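Local coordinates for protein Poly(Beta-D-mannuronate) lyase (Pseudopedobacter saltans, PDB 7O79) that probably cleaves poly(beta-D-mannuronate), an alginate chain, as a lyase of polysaccharide lyase family 6 built on a parallel beta-helix, at residues Asp22-Gln27 against Ile36-Lys41; Ile333-Ser338 against Lys388-Gly393; Gly116-Leu121 against Arg176-Gly181; Asn240-Asn245 against Tyr256-Ala261. One frame throughout, in Å; residues are numbered along the deposited sequence.

Contact 1: residues Asp22-Gln27 against Ile36-Lys41; sequences DAILMQ and ILFNSK
I24 and M26 point the same way from strand 23-26, toward F38, S40 and I36 on the other segment. I24 touches both F38 and S40 with a single methyl. Its CG1 lies anti to the carbonyl carbon (chi1 -53°) and chi2 is extended, which carries CD1 straight out from the strand. There CD1 comes to the F38 ring obliquely, 4.4 Å from F38 CE1. I24 CD1 also lies 4.3 Å from S40 OG, so one methyl faces both the ring carbon and the hydroxyl oxygen. M26 bends at its end: a chi3 of 90° turns CE toward I36, and M26 CE meets I36 CD1 at 4.2 Å. The two backbones are far apart: the CA atoms of M26 and I36 are 12.0 Å from each other. Helix 8-17 lies over this end of the beta-helix. I24 touches A14, I36 touches L11 and F38 touches I15. S40 OG is hydrogen-bonded to I15 O, which satisfies the one polar side-chain atom that takes part in the contact. The contact is thus apolar and loosely touching. It joins two faces of the N-terminal end through dispersion and burial, without directional bonds.

Contact 2: residues Ile333-Ser338 against Lys388-Gly393; sequences INIGGS and KSNILG
I335 and N390 bring the two backbones nearest each other, with their CA atoms 9.4 Å apart. Segment 333-338 begins as a strand and turns a corner at I335 and G336. G336 has phi 111° and psi 45°, where a CB would collide with the preceding carbonyl O, so the corner calls for glycine. Segment 388-393 enters as loop and becomes a weakly bonded strand from about I391. S389 OG donates to N390 O at 2.8 Å where the loop enters the strand. Between the segments, I335 meets two side chains with two different branches. I335 and N390 slide past each other in opposite directions, with I335 CG2 3.7 Å from N390 ND2. CD1, at the end of the other branch, meets L392 tip to tip. It sits 4.1 Å from L392 CD2 and as near the other methyl, so it faces the fork. The amide of N390 is held from elsewhere: OD1 takes the N-H of N355, and ND2 gives to P352 O. Backbone groups therefore set its position, and I335 CG2 makes a non-bonded contact with it. The two segments lie in different stacks of the parallel beta-helix, two coils apart, and I357 and I371 of the coil between touch both I335 and L392. Chemically the contact is hydrophobic on the leucine side and a plain van der Waals touch on the amide side.

Contact 3: residues Gly116-Leu121 against Arg176-Gly181; sequences GYYWVL and RIWGYG
This is a polar contact made by Y118 and R176 at a corner of the beta-helix: Y118 lies just before a turn of the chain, and R176 on strand 175-177. Strand 144-146 lies between their two strands. R176 NH2 donates to Y118 OH at 2.9 Å, with a bent N-H...O angle of 139°. The hydroxyl lies close to the guanidinium plane, at its edge. The phenol ring stands almost upright to that plane, 85° apart. R176 leaves the strand extended and bends at chi3 (68°), which turns its end toward the tyrosine. Water 1 bridges the same pair: it accepts from R176 NE at 3.1 Å and lies 3.2 Å from Y118 OH. In a parallel beta-helix, as in this chondroitinase B-like family, like-placed strands of successive coils stack side by side. Y118 and R176 thus belong to coils two steps apart, and their long side chains bridge the distance of the intervening coil. W178 comes in beside them. Its CZ3 is 3.6 Å from Y118 OH, and its indole lies over one face of the R176 guanidinium. L121 CD1 rests over the centre of the Y118 ring. A phenylalanine in place of Y118 would probably leave R176 NH2 without this acceptor and the water without one of its neighbours. W178 also forms a cation-pi pair with R182.

Contact 4: residues Asn240-Asn245 against Tyr256-Ala261; sequences NTIEEN and YGIRLA
I242 holds CG1 anti to its carbonyl carbon (chi1 -58°) and keeps chi2 extended, so CD1 projects straight toward I258 and L260. CG2 is left pointing to the side of I258. The result is a double touch with that residue. I242 CD1 meets I258 CG2 at 4.1 Å, and I242 CG2 meets I258 CD1 at 4.1 Å. The two isoleucines slide past each other in opposite directions, each methyl branch beside the other's. L260 meets I242 end to end, its CD2 lying 4.1 Å from I242 CD1. One methyl of I242 therefore faces two neighbours, two residues apart on strand 255-260. R259, between them in sequence, points away, and its NE donates to Y256 OH at 3.1 Å. The I242 and I258 CA atoms are 8.4 Å apart, a span bridged by the side chains, with no direct backbone contact. V220 and I232 also touch I242, while V267 touches L260 and L280 touches I258. Just after strand 241-243, N245 ND2 bonds to N270 OD1 on the next coil, consistent with a rung of an asparagine ladder. Stacked aliphatic side chains inside and asparagines at the turns are hallmarks of the right-handed parallel beta-helix.

In the fold
Along the chain the order is contact 1, contact 3, contact 4, contact 2. Each closes before the next opens, so none nest or cross. Contact 1 closes a short loop of eight residues and ties two faces of the N-terminal end together. Contact 3 closes 54 residues and links strands two steps apart in the same stack. Contact 4 closes ten residues and again joins two faces. Contact 2 closes 49 residues and joins strand 333-337 to strand 391-397, two coils further on and in the other stack. Contacts 1 and 2 lie on opposite sides of the chain's centre, with their centres about 53 Å apart. Contacts 3 and 4 lie between them along the helix.

Contact 1: residues Asp22-Gln27 against Ile36-Lys41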
loop_
_atom_site.group_PDB
_atom_site.type_symbol
_atom_site.label_atom_id
_atom_site.label_comp_id
_atom_site.label_asym_id
_atom_site.label_seq_id
_atom_site.Cartn_x
_atom_site.Cartn_y
_atom_site.Cartn_z
ATOM N N ASP A 22 31.530 -10.888 3.025
ATOM C CA ASP A 22 32.251 -9.824 2.337
ATOM C C ASP A 22 31.383 -8.582 2.148
ATOM O O ASP A 22 30.155 -8.624 2.241
ATOM C CB ASP A 22 32.727 -10.290 0.963
ATOM C CG ASP A 22 34.027 -11.073 1.024
ATOM O OD1 ASP A 22 34.604 -11.201 2.128
ATOM O OD2 ASP A 22 34.477 -11.538 -0.049
ATOM N N ALA A 23 32.050 -7.463 1.855
ATOM C CA ALA A 23 31.400 -6.222 1.450
ATOM C C ALA A 23 32.052 -5.687 0.179
ATOM O O ALA A 23 33.281 -5.697 0.042
ATOM C CB ALA A 23 31.451 -5.168 2.558
ATOM N N ILE A 24 31.213 -5.253 -0.759
ATOM C CA ILE A 24 31.633 -4.685 -2.035
ATOM C C ILE A 24 31.327 -3.194 -1.971
ATOM O O ILE A 24 30.172 -2.801 -1.762
ATOM C CB ILE A 24 30.914 -5.365 -3.211
ATOM C CG1 ILE A 24 31.097 -6.878 -3.124
ATOM C CG2 ILE A 24 31.434 -4.842 -4.558
ATOM C CD1 ILE A 24 30.204 -7.697 -4.092
ATOM N N LEU A 25 32.367 -2.370 -2.105
ATOM C CA LEU A 25 32.302 -0.934 -1.857
ATOM C C LEU A 25 32.502 -0.191 -3.172
ATOM O O LEU A 25 33.578 -0.284 -3.778
ATOM C CB LEU A 25 33.369 -0.507 -0.846
ATOM C CG LEU A 25 33.534 -1.225 0.506
ATOM C CD1 LEU A 25 34.510 -0.465 1.396
ATOM C CD2 LEU A 25 32.222 -1.415 1.227
ATOM N N MET A 26 31.478 0.553 -3.606
ATOM C CA MET A 26 31.545 1.278 -4.870
ATOM C C MET A 26 32.151 2.668 -4.690
ATOM O O MET A 26 31.827 3.394 -3.745
ATOM C CB MET A 26 30.164 1.405 -5.518
ATOM C CG MET A 26 29.531 0.071 -5.920
ATOM S SD MET A 26 27.732 0.131 -6.145
ATOM C CE MET A 26 27.620 0.550 -7.892
ATOM N N GLN A 27 33.028 3.044 -5.623
ATOM C CA GLN A 27 33.666 4.351 -5.554
ATOM C C GLN A 27 32.684 5.463 -5.936
ATOM O O GLN A 27 31.764 5.248 -6.731
ATOM C CB GLN A 27 34.891 4.391 -6.468
ATOM C CG GLN A 27 36.025 3.495 -6.005
ATOM C CD GLN A 27 36.860 4.147 -4.916
ATOM O OE1 GLN A 27 36.963 5.378 -4.841
ATOM N NE2 GLN A 27 37.467 3.323 -4.067
ATOM N N ILE A 36 22.745 -4.036 -12.401
ATOM C CA ILE A 36 23.382 -4.784 -11.322
ATOM C C ILE A 36 22.599 -6.075 -11.098
ATOM O O ILE A 36 21.474 -6.043 -10.588
ATOM C CB ILE A 36 23.444 -3.939 -10.047
ATOM C CG1 ILE A 36 24.279 -2.687 -10.292
ATOM C CG2 ILE A 36 24.031 -4.730 -8.897
ATOM C CD1 ILE A 36 24.252 -1.706 -9.148
ATOM N N LEU A 37 23.222 -7.200 -11.401
ATOM C CA LEU A 37 22.638 -8.501 -11.128
ATOM C C LEU A 37 23.379 -9.077 -9.918
ATOM O O LEU A 37 24.390 -9.704 -10.049
ATOM C CB LEU A 37 22.696 -9.449 -12.313
ATOM C CG LEU A 37 22.021 -9.072 -13.624
ATOM C CD1 LEU A 37 22.197 -10.187 -14.622
ATOM C CD2 LEU A 37 20.553 -8.695 -13.464
ATOM N N PHE A 38 22.836 -8.840 -8.742
ATOM C CA PHE A 38 23.462 -9.224 -7.488
ATOM C C PHE A 38 23.078 -10.641 -7.112
ATOM O O PHE A 38 22.032 -10.893 -6.586
ATOM C CB PHE A 38 23.037 -8.216 -6.429
ATOM C CG PHE A 38 23.879 -8.170 -5.210
ATOM C CD1 PHE A 38 25.135 -8.725 -5.164
ATOM C CD2 PHE A 38 23.400 -7.516 -4.089
ATOM C CE1 PHE A 38 25.885 -8.651 -4.021
ATOM C CE2 PHE A 38 24.146 -7.431 -2.947
ATOM C CZ PHE A 38 25.401 -7.994 -2.912
ATOM N N ASN A 39 23.998 -11.543 -7.387
ATOM C CA ASN A 39 23.799 -12.943 -7.167
ATOM C C ASN A 39 24.928 -13.623 -6.469
ATOM O O ASN A 39 25.070 -14.808 -6.608
ATOM C CB ASN A 39 23.517 -13.679 -8.462
ATOM C CG ASN A 39 24.718 -13.734 -9.381
ATOM O OD1 ASN A 39 25.640 -12.964 -9.263
ATOM N ND2 ASN A 39 24.684 -14.657 -10.308
ATOM N N SER A 40 25.600 -12.925 -5.547
ATOM C CA SER A 40 26.707 -13.466 -4.767
ATOM C C SER A 40 26.218 -14.590 -3.861
ATOM O O SER A 40 25.031 -14.692 -3.533
ATOM C CB SER A 40 27.383 -12.372 -3.925
ATOM O OG SER A 40 27.838 -11.278 -4.713
ATOM N N LYS A 41 27.162 -15.447 -3.459
ATOM C CA LYS A 41 26.876 -16.639 -2.665
ATOM C C LYS A 41 27.168 -16.296 -1.209
ATOM O O LYS A 41 28.317 -16.349 -0.763
ATOM C CB LYS A 41 27.698 -17.829 -3.150
#

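Contact 2: residues Ile333-Ser338 against Lys388-Gly393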
loop_
_atom_site.group_PDB
_atom_site.type_symbol
_atom_site.label_atom_id
_atom_site.label_comp_id
_atom_site.label_asym_id
_atom_site.label_seq_id
_atom_site.Cartn_x
_atom_site.Cartn_y
_atom_site.Cartn_z
ATOM N N ILE A 333 -18.178 7.818 8.438
ATOM C CA ILE A 333 -18.146 6.396 8.148
ATOM C C ILE A 333 -19.269 6.120 7.163
ATOM O O ILE A 333 -20.435 6.430 7.443
ATOM C CB ILE A 333 -18.284 5.538 9.414
ATOM C CG1 ILE A 333 -17.181 5.925 10.415
ATOM C CG2 ILE A 333 -18.236 4.042 9.056
ATOM C CD1 ILE A 333 -17.148 5.121 11.725
ATOM N N ASN A 334 -18.911 5.589 6.001
ATOM C CA ASN A 334 -19.866 5.259 4.952
ATOM C C ASN A 334 -20.036 3.740 4.973
ATOM O O ASN A 334 -19.158 3.002 4.519
ATOM C CB ASN A 334 -19.359 5.792 3.617
ATOM C CG ASN A 334 -20.308 5.513 2.454
ATOM O OD1 ASN A 334 -21.428 5.058 2.635
ATOM N ND2 ASN A 334 -19.857 5.815 1.258
ATOM N N ILE A 335 -21.135 3.274 5.568
ATOM C CA ILE A 335 -21.448 1.849 5.656
ATOM C C ILE A 335 -22.264 1.506 4.414
ATOM O O ILE A 335 -23.478 1.725 4.368
ATOM C CB ILE A 335 -22.192 1.501 6.946
ATOM C CG1 ILE A 335 -21.481 2.111 8.165
ATOM C CG2 ILE A 335 -22.305 -0.015 7.129
ATOM C CD1 ILE A 335 -22.261 1.960 9.461
ATOM N N GLY A 336 -21.586 1.011 3.378
ATOM C CA GLY A 336 -22.276 0.650 2.159
ATOM C C GLY A 336 -21.971 1.556 0.980
ATOM O O GLY A 336 -22.884 1.949 0.255
ATOM N N GLY A 337 -20.700 1.892 0.769
ATOM C CA GLY A 337 -20.341 2.676 -0.396
ATOM C C GLY A 337 -20.610 1.915 -1.683
ATOM O O GLY A 337 -20.640 0.687 -1.704
ATOM N N SER A 338 -20.826 2.672 -2.766
ATOM C CA SER A 338 -20.988 2.135 -4.131
ATOM C C SER A 338 -22.031 1.021 -4.202
ATOM O O SER A 338 -21.783 -0.080 -4.704
ATOM C CB SER A 338 -19.658 1.663 -4.697
ATOM O OG SER A 338 -18.696 2.685 -4.559
ATOM N N LYS A 388 -27.094 -9.483 8.335
ATOM C CA LYS A 388 -26.789 -9.443 9.757
ATOM C C LYS A 388 -26.494 -8.012 10.177
ATOM O O LYS A 388 -25.763 -7.284 9.501
ATOM C CB LYS A 388 -25.577 -10.329 10.072
ATOM C CG LYS A 388 -25.900 -11.659 10.736
ATOM N N SER A 389 -27.063 -7.611 11.302
ATOM C CA SER A 389 -26.880 -6.245 11.762
ATOM C C SER A 389 -25.406 -5.995 12.060
ATOM O O SER A 389 -24.672 -6.901 12.463
ATOM C CB SER A 389 -27.730 -5.992 13.011
ATOM O OG SER A 389 -27.521 -4.687 13.510
ATOM N N ASN A 390 -24.966 -4.765 11.817
ATOM C CA ASN A 390 -23.693 -4.316 12.347
ATOM C C ASN A 390 -23.869 -3.944 13.817
ATOM O O ASN A 390 -24.977 -3.649 14.267
ATOM C CB ASN A 390 -23.184 -3.115 11.546
ATOM C CG ASN A 390 -22.909 -3.467 10.105
ATOM O OD1 ASN A 390 -22.085 -4.338 9.831
ATOM N ND2 ASN A 390 -23.601 -2.797 9.170
ATOM N N ILE A 391 -22.772 -3.964 14.570
ATOM C CA ILE A 391 -22.783 -3.501 15.953
ATOM C C ILE A 391 -22.307 -2.049 15.945
ATOM O O ILE A 391 -21.140 -1.768 15.665
ATOM C CB ILE A 391 -21.931 -4.388 16.867
ATOM C CG1 ILE A 391 -22.443 -5.830 16.814
ATOM C CG2 ILE A 391 -21.988 -3.881 18.294
ATOM C CD1 ILE A 391 -21.838 -6.731 17.892
ATOM N N LEU A 392 -23.225 -1.127 16.226
ATOM C CA LEU A 392 -22.994 0.310 16.136
ATOM C C LEU A 392 -23.319 0.976 17.459
ATOM O O LEU A 392 -24.480 0.983 17.882
ATOM C CB LEU A 392 -23.867 0.948 15.061
ATOM C CG LEU A 392 -23.422 1.018 13.622
ATOM C CD1 LEU A 392 -24.645 1.250 12.770
ATOM C CD2 LEU A 392 -22.483 2.203 13.501
ATOM N N GLY A 393 -22.322 1.584 18.076
ATOM C CA GLY A 393 -22.593 2.399 19.246
ATOM C C GLY A 393 -21.314 3.008 19.744
ATOM O O GLY A 393 -20.233 2.765 19.204
#

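Contact 3: residues Gly116-Leu121 against Arg176-Gly181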
loop_
_atom_site.group_PDB
_atom_site.type_symbol
_atom_site.label_atom_id
_atom_site.label_comp_id
_atom_site.label_asym_id
_atom_site.label_seq_id
_atom_site.Cartn_x
_atom_site.Cartn_y
_atom_site.Cartn_z
ATOM N N GLY A 116 5.837 2.197 -18.767
ATOM C CA GLY A 116 5.629 1.765 -17.391
ATOM C C GLY A 116 6.743 0.893 -16.831
ATOM O O GLY A 116 7.317 0.061 -17.533
ATOM N N TYR A 117 7.026 1.090 -15.539
ATOM C CA TYR A 117 7.840 0.173 -14.744
ATOM C C TYR A 117 7.687 0.492 -13.256
ATOM O O TYR A 117 7.385 1.634 -12.875
ATOM C CB TYR A 117 9.321 0.223 -15.152
ATOM C CG TYR A 117 9.979 1.600 -15.250
ATOM C CD1 TYR A 117 10.593 2.177 -14.141
ATOM C CD2 TYR A 117 10.071 2.273 -16.465
ATOM C CE1 TYR A 117 11.221 3.412 -14.220
ATOM C CE2 TYR A 117 10.711 3.511 -16.557
ATOM C CZ TYR A 117 11.291 4.074 -15.429
ATOM O OH TYR A 117 11.939 5.300 -15.491
ATOM N N TYR A 118 7.873 -0.531 -12.421
ATOM C CA TYR A 118 7.873 -0.288 -10.983
ATOM C C TYR A 118 9.151 0.434 -10.573
ATOM O O TYR A 118 10.147 0.450 -11.297
ATOM C CB TYR A 118 7.820 -1.584 -10.176
ATOM C CG TYR A 118 6.658 -2.507 -10.389
ATOM C CD1 TYR A 118 6.707 -3.496 -11.361
ATOM C CD2 TYR A 118 5.524 -2.430 -9.581
ATOM C CE1 TYR A 118 5.649 -4.367 -11.547
ATOM C CE2 TYR A 118 4.457 -3.302 -9.760
ATOM C CZ TYR A 118 4.524 -4.266 -10.739
ATOM O OH TYR A 118 3.465 -5.145 -10.919
ATOM N N TRP A 119 9.140 0.994 -9.367
ATOM C CA TRP A 119 10.416 1.402 -8.803
ATOM C C TRP A 119 10.989 0.320 -7.895
ATOM O O TRP A 119 12.199 0.061 -7.928
ATOM C CB TRP A 119 10.269 2.744 -8.082
ATOM C CG TRP A 119 10.437 3.894 -9.057
ATOM C CD1 TRP A 119 10.431 3.812 -10.419
ATOM C CD2 TRP A 119 10.625 5.274 -8.741
ATOM N NE1 TRP A 119 10.610 5.052 -10.971
ATOM C CE2 TRP A 119 10.728 5.971 -9.961
ATOM C CE3 TRP A 119 10.711 5.989 -7.544
ATOM C CZ2 TRP A 119 10.927 7.348 -10.022
ATOM C CZ3 TRP A 119 10.898 7.367 -7.604
ATOM C CH2 TRP A 119 11.014 8.028 -8.839
ATOM N N VAL A 120 10.138 -0.382 -7.144
ATOM C CA VAL A 120 10.573 -1.503 -6.319
ATOM C C VAL A 120 9.555 -2.620 -6.489
ATOM O O VAL A 120 8.355 -2.406 -6.283
ATOM C CB VAL A 120 10.702 -1.114 -4.822
ATOM C CG1 VAL A 120 11.151 -2.305 -4.006
ATOM C CG2 VAL A 120 11.661 0.062 -4.633
ATOM N N LEU A 121 10.022 -3.812 -6.848
ATOM C CA LEU A 121 9.141 -4.953 -7.036
ATOM C C LEU A 121 9.613 -6.116 -6.183
ATOM O O LEU A 121 10.778 -6.520 -6.266
ATOM C CB LEU A 121 9.068 -5.375 -8.511
ATOM C CG LEU A 121 8.198 -6.614 -8.737
ATOM C CD1 LEU A 121 6.751 -6.367 -8.369
ATOM C CD2 LEU A 121 8.307 -7.130 -10.181
ATOM N N ARG A 176 1.030 -1.616 -4.397
ATOM C CA ARG A 176 0.018 -2.570 -4.841
ATOM C C ARG A 176 0.461 -3.972 -4.423
ATOM O O ARG A 176 1.497 -4.457 -4.885
ATOM C CB ARG A 176 -0.216 -2.481 -6.358
ATOM C CG ARG A 176 -1.272 -3.470 -6.870
ATOM C CD ARG A 176 -1.552 -3.366 -8.392
ATOM N NE ARG A 176 -0.414 -3.787 -9.204
ATOM C CZ ARG A 176 -0.204 -3.401 -10.458
ATOM N NH1 ARG A 176 -1.079 -2.609 -11.072
ATOM N NH2 ARG A 176 0.864 -3.838 -11.113
ATOM N N ILE A 177 -0.311 -4.614 -3.539
ATOM C CA ILE A 177 0.086 -5.870 -2.896
ATOM C C ILE A 177 -0.768 -7.011 -3.435
ATOM O O ILE A 177 -1.874 -7.272 -2.946
ATOM C CB ILE A 177 -0.007 -5.806 -1.365
ATOM C CG1 ILE A 177 0.559 -4.482 -0.839
ATOM C CG2 ILE A 177 0.660 -7.053 -0.745
ATOM C CD1 ILE A 177 2.031 -4.288 -1.189
ATOM N N TRP A 178 -0.216 -7.750 -4.392
ATOM C CA TRP A 178 -0.825 -8.992 -4.832
ATOM C C TRP A 178 -0.387 -10.131 -3.918
ATOM O O TRP A 178 0.515 -9.981 -3.083
ATOM C CB TRP A 178 -0.417 -9.319 -6.266
ATOM C CG TRP A 178 -0.990 -8.414 -7.331
ATOM C CD1 TRP A 178 -2.209 -7.786 -7.330
ATOM C CD2 TRP A 178 -0.360 -8.072 -8.565
ATOM N NE1 TRP A 178 -2.370 -7.054 -8.499
ATOM C CE2 TRP A 178 -1.248 -7.222 -9.274
ATOM C CE3 TRP A 178 0.872 -8.411 -9.152
ATOM C CZ2 TRP A 178 -0.938 -6.697 -10.535
ATOM C CZ3 TRP A 178 1.181 -7.886 -10.411
ATOM C CH2 TRP A 178 0.274 -7.037 -11.087
ATOM N N GLY A 179 -1.015 -11.288 -4.113
ATOM C CA GLY A 179 -0.729 -12.488 -3.371
ATOM C C GLY A 179 -2.000 -13.238 -3.072
ATOM O O GLY A 179 -3.071 -12.901 -3.571
ATOM N N TYR A 180 -1.871 -14.298 -2.277
ATOM C CA TYR A 180 -3.035 -15.097 -1.913
ATOM C C TYR A 180 -4.088 -14.215 -1.264
ATOM O O TYR A 180 -3.794 -13.475 -0.323
ATOM C CB TYR A 180 -2.633 -16.225 -0.964
ATOM C CG TYR A 180 -3.781 -17.082 -0.497
ATOM C CD1 TYR A 180 -4.603 -16.674 0.553
ATOM C CD2 TYR A 180 -4.050 -18.302 -1.100
ATOM C CE1 TYR A 180 -5.658 -17.454 0.995
ATOM C CE2 TYR A 180 -5.108 -19.095 -0.664
ATOM C CZ TYR A 180 -5.908 -18.662 0.373
ATOM O OH TYR A 180 -6.952 -19.446 0.803
ATOM N N GLY A 181 -5.323 -14.344 -1.735
ATOM C CA GLY A 181 -6.416 -13.464 -1.381
ATOM C C GLY A 181 -6.861 -12.611 -2.536
ATOM O O GLY A 181 -7.917 -11.977 -2.457
HETATM O O HOH W 1 2.054 -5.259 -8.086
#

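Contact 4: residues Asn240-Asn245 against Tyr256-Ala261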
loop_
_atom_site.group_PDB
_atom_site.type_symbol
_atom_site.label_atom_id
_atom_site.label_comp_id
_atom_site.label_asym_id
_atom_site.label_seq_id
_atom_site.Cartn_x
_atom_site.Cartn_y
_atom_site.Cartn_z
ATOM N N ASN A 240 -7.109 -8.125 6.529
ATOM C CA ASN A 240 -6.046 -7.136 6.505
ATOM C C ASN A 240 -6.113 -6.259 7.746
ATOM O O ASN A 240 -7.164 -6.122 8.370
ATOM C CB ASN A 240 -6.110 -6.292 5.235
ATOM C CG ASN A 240 -5.627 -7.069 4.023
ATOM O OD1 ASN A 240 -4.546 -7.679 4.060
ATOM N ND2 ASN A 240 -6.434 -7.097 2.968
ATOM N N THR A 241 -4.965 -5.697 8.116
ATOM C CA THR A 241 -4.842 -4.886 9.323
ATOM C C THR A 241 -4.387 -3.486 8.944
ATOM O O THR A 241 -3.348 -3.313 8.295
ATOM C CB THR A 241 -3.876 -5.517 10.328
ATOM O OG1 THR A 241 -4.402 -6.768 10.780
ATOM C CG2 THR A 241 -3.677 -4.601 11.529
ATOM N N ILE A 242 -5.175 -2.490 9.338
ATOM C CA ILE A 242 -4.874 -1.086 9.078
ATOM C C ILE A 242 -4.997 -0.393 10.429
ATOM O O ILE A 242 -6.108 -0.168 10.915
ATOM C CB ILE A 242 -5.815 -0.474 8.031
ATOM C CG1 ILE A 242 -5.706 -1.279 6.730
ATOM C CG2 ILE A 242 -5.430 0.975 7.735
ATOM C CD1 ILE A 242 -6.647 -0.827 5.651
ATOM N N GLU A 243 -3.861 -0.076 11.050
ATOM C CA GLU A 243 -3.831 0.348 12.446
ATOM C C GLU A 243 -2.820 1.453 12.670
ATOM O O GLU A 243 -1.739 1.439 12.087
ATOM C CB GLU A 243 -3.491 -0.812 13.393
ATOM C CG GLU A 243 -4.549 -1.877 13.442
ATOM C CD GLU A 243 -4.207 -3.008 14.400
ATOM O OE1 GLU A 243 -5.130 -3.796 14.716
ATOM O OE2 GLU A 243 -3.019 -3.136 14.780
ATOM N N GLU A 244 -3.187 2.393 13.539
ATOM C CA GLU A 244 -2.269 3.398 14.081
ATOM C C GLU A 244 -1.661 4.288 13.007
ATOM O O GLU A 244 -0.546 4.793 13.175
ATOM C CB GLU A 244 -1.177 2.745 14.931
ATOM C CG GLU A 244 -1.720 2.150 16.228
ATOM C CD GLU A 244 -0.860 1.019 16.763
ATOM O OE1 GLU A 244 -1.400 -0.083 16.980
ATOM O OE2 GLU A 244 0.355 1.229 16.960
ATOM N N ASN A 245 -2.395 4.510 11.913
ATOM C CA ASN A 245 -1.948 5.399 10.851
ATOM C C ASN A 245 -2.447 6.813 11.114
ATOM O O ASN A 245 -3.412 7.025 11.848
ATOM C CB ASN A 245 -2.443 4.934 9.473
ATOM C CG ASN A 245 -1.957 3.545 9.115
ATOM O OD1 ASN A 245 -0.806 3.372 8.709
ATOM N ND2 ASN A 245 -2.835 2.538 9.257
ATOM N N TYR A 256 -8.773 11.163 0.897
ATOM C CA TYR A 256 -9.752 10.537 1.770
ATOM C C TYR A 256 -9.037 9.558 2.685
ATOM O O TYR A 256 -7.805 9.463 2.683
ATOM C CB TYR A 256 -10.890 9.949 0.935
ATOM C CG TYR A 256 -10.638 8.684 0.142
ATOM C CD1 TYR A 256 -10.801 7.426 0.713
ATOM C CD2 TYR A 256 -10.348 8.754 -1.217
ATOM C CE1 TYR A 256 -10.620 6.256 -0.046
ATOM C CE2 TYR A 256 -10.167 7.609 -1.979
ATOM C CZ TYR A 256 -10.316 6.359 -1.389
ATOM O OH TYR A 256 -10.153 5.231 -2.165
ATOM N N GLY A 257 -9.817 8.866 3.511
ATOM C CA GLY A 257 -9.247 8.067 4.567
ATOM C C GLY A 257 -8.976 6.618 4.216
ATOM O O GLY A 257 -8.018 6.290 3.499
ATOM N N ILE A 258 -9.815 5.740 4.751
ATOM C CA ILE A 258 -9.639 4.298 4.648
ATOM C C ILE A 258 -10.853 3.698 3.947
ATOM O O ILE A 258 -11.994 4.101 4.202
ATOM C CB ILE A 258 -9.408 3.687 6.051
ATOM C CG1 ILE A 258 -8.117 4.259 6.652
ATOM C CG2 ILE A 258 -9.356 2.177 6.008
ATOM C CD1 ILE A 258 -8.015 4.158 8.179
ATOM N N ARG A 259 -10.599 2.748 3.046
ATOM C CA ARG A 259 -11.659 2.085 2.295
ATOM C C ARG A 259 -11.395 0.586 2.210
ATOM O O ARG A 259 -10.283 0.168 1.869
ATOM C CB ARG A 259 -11.784 2.678 0.899
ATOM C CG ARG A 259 -12.520 1.786 -0.061
ATOM C CD ARG A 259 -13.104 2.570 -1.214
ATOM N NE ARG A 259 -12.154 2.887 -2.278
ATOM C CZ ARG A 259 -11.859 2.097 -3.313
ATOM N NH1 ARG A 259 -12.384 0.877 -3.410
ATOM N NH2 ARG A 259 -11.018 2.524 -4.253
ATOM N N LEU A 260 -12.415 -0.225 2.523
ATOM C CA LEU A 260 -12.248 -1.673 2.571
ATOM C C LEU A 260 -13.324 -2.387 1.767
ATOM O O LEU A 260 -14.501 -2.005 1.806
ATOM C CB LEU A 260 -12.323 -2.241 4.004
ATOM C CG LEU A 260 -11.121 -2.215 4.950
ATOM C CD1 LEU A 260 -9.953 -3.026 4.362
ATOM C CD2 LEU A 260 -10.723 -0.815 5.307
ATOM N N ALA A 261 -12.916 -3.462 1.090
ATOM C CA ALA A 261 -13.794 -4.585 0.760
ATOM C C ALA A 261 -13.280 -5.827 1.482
ATOM O O ALA A 261 -12.079 -5.942 1.754
ATOM C CB ALA A 261 -13.837 -4.843 -0.751
HETATM O O HOH W 2 -8.870 -5.940 1.340
#